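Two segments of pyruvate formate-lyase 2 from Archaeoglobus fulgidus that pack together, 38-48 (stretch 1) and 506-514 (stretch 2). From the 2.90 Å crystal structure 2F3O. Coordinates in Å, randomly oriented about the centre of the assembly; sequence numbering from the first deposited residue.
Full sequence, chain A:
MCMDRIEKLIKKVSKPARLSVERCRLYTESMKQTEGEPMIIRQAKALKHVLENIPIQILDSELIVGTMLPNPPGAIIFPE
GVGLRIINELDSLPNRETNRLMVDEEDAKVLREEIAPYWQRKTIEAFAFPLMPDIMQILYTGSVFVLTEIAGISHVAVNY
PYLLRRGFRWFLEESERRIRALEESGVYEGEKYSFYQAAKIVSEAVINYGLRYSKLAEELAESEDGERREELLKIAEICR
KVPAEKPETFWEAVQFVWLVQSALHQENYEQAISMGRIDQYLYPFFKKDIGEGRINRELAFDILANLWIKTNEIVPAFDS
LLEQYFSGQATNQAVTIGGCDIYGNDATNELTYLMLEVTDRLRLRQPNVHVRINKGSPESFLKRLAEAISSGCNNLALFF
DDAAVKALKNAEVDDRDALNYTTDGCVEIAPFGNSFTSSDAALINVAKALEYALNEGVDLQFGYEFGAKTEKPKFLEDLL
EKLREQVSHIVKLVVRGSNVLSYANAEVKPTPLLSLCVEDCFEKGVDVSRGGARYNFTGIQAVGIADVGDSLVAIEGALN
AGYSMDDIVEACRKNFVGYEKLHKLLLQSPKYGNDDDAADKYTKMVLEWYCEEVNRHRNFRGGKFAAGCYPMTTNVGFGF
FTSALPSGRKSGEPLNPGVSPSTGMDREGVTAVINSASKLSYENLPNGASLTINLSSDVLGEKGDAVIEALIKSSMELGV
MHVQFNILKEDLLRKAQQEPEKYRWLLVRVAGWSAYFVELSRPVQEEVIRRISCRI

Stretch 1 38-48: PMIIRQAKALK
Stretch 2, residues 506-514: AEVKPTPLL

Stretch 1 is one helix from Met-39 onward, with Pro-38 at the N-cap position and i to i+4 bonds from Arg-42 N to Pro-38 O (3.0 Å) through Lys-48 N to Ala-44 O (3.0 Å). Stretch 2 ends one helix at Val-508, leaves helical phi/psi at Lys-509 (-148/66), and starts another at Pro-512. The two stretches run in broadly the same sense, register rising together: Met-39 CA to Val-508 CA is 6.7 Å, Ile-40 CA to Pro-510 CA 5.8 Å, Gln-43 CA to Thr-511 CA 6.9 Å and Ala-44 CA to Pro-512 CA 6.4 Å.

Glu-507 and Val-508 point CB away, so they offer backbone: Met-39 (t, p, p) places CG 3.6 Å from Glu-507 O and SD 3.7 Å from Val-508 O. Lys-509 also starts away, but its chain (t, p, t, chi4 149°) returns NZ to 3.2 Å from Gln-43 NE2; both are donors, so no hydrogen bond results.

Pro-510 (-74/155) points toward the helix. Pro-510 CD lies 3.7 Å from Met-39 CG, and Pro-510 CG 3.7 Å from Ile-40 CA. Gln-43 (m, m, chi3 119°) gives the sole cross-stretch hydrogen bond, NE2 to Pro-510 O, weak at 3.3 Å and 132°.

Thr-511 (p) turns away at the N-cap position, its side chain making no capping bond. Pro-512 CG meets Ile-40 CG1 (t, t) at 3.7 Å. Finally, Leu-513 (t, p) sets CD2 4.0 Å from CD1 of Leu-47 (t, chi2 -106°).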

# COMPACT_ATOMS: atom_id res chain seq x y z
N PRO A 38 21.27 3.87 18.32
CA PRO A 38 19.86 3.68 17.99
C PRO A 38 19.06 3.30 19.22
O PRO A 38 19.38 2.31 19.85
CB PRO A 38 19.90 2.49 17.03
CG PRO A 38 21.21 2.54 16.41
CD PRO A 38 22.13 3.08 17.42
N MET A 39 18.02 4.08 19.54
CA MET A 39 17.26 3.95 20.78
C MET A 39 16.75 2.53 21.11
O MET A 39 16.75 2.13 22.28
CB MET A 39 16.12 4.96 20.82
CG MET A 39 15.28 4.95 22.10
SD MET A 39 16.18 5.19 23.65
CE MET A 39 16.37 6.97 23.71
N ILE A 40 16.36 1.75 20.10
CA ILE A 40 15.84 0.40 20.35
C ILE A 40 16.95 -0.54 20.77
O ILE A 40 16.73 -1.44 21.57
CB ILE A 40 15.00 -0.18 19.14
CG1 ILE A 40 14.22 -1.44 19.52
CG2 ILE A 40 15.86 -0.44 17.94
CD1 ILE A 40 13.31 -1.93 18.45
N ILE A 41 18.16 -0.28 20.26
CA ILE A 41 19.33 -1.04 20.66
C ILE A 41 19.72 -0.60 22.08
O ILE A 41 20.04 -1.44 22.92
CB ILE A 41 20.45 -0.87 19.63
CG1 ILE A 41 20.10 -1.61 18.36
CG2 ILE A 41 21.73 -1.45 20.09
CD1 ILE A 41 21.11 -1.41 17.28
N ARG A 42 19.61 0.69 22.38
CA ARG A 42 19.87 1.18 23.74
C ARG A 42 18.96 0.53 24.76
O ARG A 42 19.41 0.15 25.83
CB ARG A 42 19.75 2.70 23.83
CG ARG A 42 20.58 3.39 22.79
CD ARG A 42 21.23 4.65 23.27
NE ARG A 42 20.35 5.68 23.78
CZ ARG A 42 20.46 6.23 24.98
NH1 ARG A 42 21.43 5.82 25.79
NH2 ARG A 42 19.62 7.18 25.37
N GLN A 43 17.68 0.37 24.41
CA GLN A 43 16.72 -0.27 25.30
C GLN A 43 17.03 -1.75 25.51
O GLN A 43 16.85 -2.29 26.61
CB GLN A 43 15.31 -0.11 24.75
CG GLN A 43 14.78 1.29 24.84
CD GLN A 43 14.49 1.70 26.25
OE1 GLN A 43 15.07 2.66 26.75
NE2 GLN A 43 13.58 0.98 26.90
N ALA A 44 17.49 -2.39 24.44
CA ALA A 44 17.87 -3.79 24.47
C ALA A 44 19.06 -3.99 25.37
O ALA A 44 19.07 -4.87 26.22
CB ALA A 44 18.20 -4.28 23.06
N LYS A 45 20.05 -3.13 25.18
CA LYS A 45 21.30 -3.21 25.89
C LYS A 45 21.14 -2.86 27.36
O LYS A 45 21.88 -3.38 28.20
CB LYS A 45 22.35 -2.30 25.23
CG LYS A 45 22.96 -2.93 24.00
CD LYS A 45 23.99 -2.04 23.37
CE LYS A 45 24.64 -2.75 22.20
NZ LYS A 45 25.71 -1.91 21.61
N ALA A 46 20.18 -1.99 27.66
CA ALA A 46 19.87 -1.63 29.03
C ALA A 46 19.22 -2.79 29.77
O ALA A 46 19.65 -3.14 30.88
CB ALA A 46 18.99 -0.44 29.07
N LEU A 47 18.21 -3.38 29.15
CA LEU A 47 17.53 -4.54 29.70
C LEU A 47 18.51 -5.65 29.93
O LEU A 47 18.44 -6.31 30.96
CB LEU A 47 16.42 -5.02 28.75
CG LEU A 47 15.27 -5.94 29.22
CD1 LEU A 47 15.44 -7.34 28.72
CD2 LEU A 47 15.05 -5.91 30.73
N LYS A 48 19.44 -5.84 28.99
CA LYS A 48 20.42 -6.91 29.12
C LYS A 48 21.28 -6.66 30.33
O LYS A 48 21.40 -7.54 31.18
CB LYS A 48 21.31 -7.05 27.89
CG LYS A 48 22.48 -8.01 28.14
CD LYS A 48 23.50 -8.05 27.03
CE LYS A 48 23.14 -9.14 26.04
NZ LYS A 48 24.31 -9.57 25.22
N ALA A 506 6.93 5.28 21.24
CA ALA A 506 7.61 4.70 20.08
C ALA A 506 8.99 5.29 19.85
O ALA A 506 9.88 4.60 19.36
CB ALA A 506 6.77 4.85 18.83
N GLU A 507 9.16 6.54 20.21
CA GLU A 507 10.40 7.21 19.95
C GLU A 507 11.43 7.11 21.05
O GLU A 507 12.61 6.99 20.74
CB GLU A 507 10.16 8.67 19.62
CG GLU A 507 9.52 8.87 18.28
CD GLU A 507 10.40 8.40 17.14
OE1 GLU A 507 11.52 8.92 16.99
OE2 GLU A 507 9.95 7.51 16.38
N VAL A 508 11.01 7.17 22.31
CA VAL A 508 12.00 7.21 23.41
C VAL A 508 12.00 5.99 24.32
O VAL A 508 12.88 5.83 25.16
CB VAL A 508 11.91 8.50 24.27
CG1 VAL A 508 11.44 9.68 23.44
CG2 VAL A 508 11.01 8.30 25.47
N LYS A 509 11.02 5.12 24.13
CA LYS A 509 10.87 3.92 24.94
C LYS A 509 10.25 2.81 24.08
O LYS A 509 9.10 2.39 24.31
CB LYS A 509 9.99 4.26 26.16
CG LYS A 509 9.62 3.13 27.13
CD LYS A 509 10.77 2.72 27.96
CE LYS A 509 10.34 1.71 28.98
NZ LYS A 509 11.48 0.80 29.28
N PRO A 510 10.99 2.34 23.07
CA PRO A 510 10.51 1.09 22.49
C PRO A 510 10.82 -0.07 23.45
O PRO A 510 11.72 0.04 24.29
CB PRO A 510 11.27 0.98 21.17
CG PRO A 510 12.53 1.76 21.39
CD PRO A 510 12.23 2.82 22.42
N THR A 511 10.05 -1.15 23.37
CA THR A 511 10.17 -2.22 24.34
C THR A 511 10.35 -3.59 23.68
O THR A 511 9.39 -4.35 23.54
CB THR A 511 8.95 -2.24 25.27
OG1 THR A 511 7.74 -2.31 24.49
CG2 THR A 511 8.92 -0.97 26.13
N PRO A 512 11.58 -3.89 23.25
CA PRO A 512 11.92 -5.06 22.43
C PRO A 512 11.62 -6.43 23.01
O PRO A 512 11.24 -7.31 22.26
CB PRO A 512 13.44 -4.93 22.25
CG PRO A 512 13.76 -3.53 22.57
CD PRO A 512 12.76 -3.06 23.54
N LEU A 513 11.81 -6.65 24.30
CA LEU A 513 11.48 -7.98 24.85
C LEU A 513 9.98 -8.26 24.76
O LEU A 513 9.58 -9.32 24.24
CB LEU A 513 11.98 -8.16 26.28
CG LEU A 513 11.65 -9.49 26.96
CD1 LEU A 513 12.26 -10.66 26.22
CD2 LEU A 513 12.10 -9.49 28.41
N LEU A 514 9.17 -7.28 25.20
CA LEU A 514 7.73 -7.31 25.10
C LEU A 514 7.27 -7.52 23.67
O LEU A 514 6.35 -8.29 23.42
CB LEU A 514 7.14 -6.02 25.66
CG LEU A 514 5.61 -5.91 25.60
CD1 LEU A 514 4.97 -7.04 26.39
CD2 LEU A 514 5.13 -4.56 26.08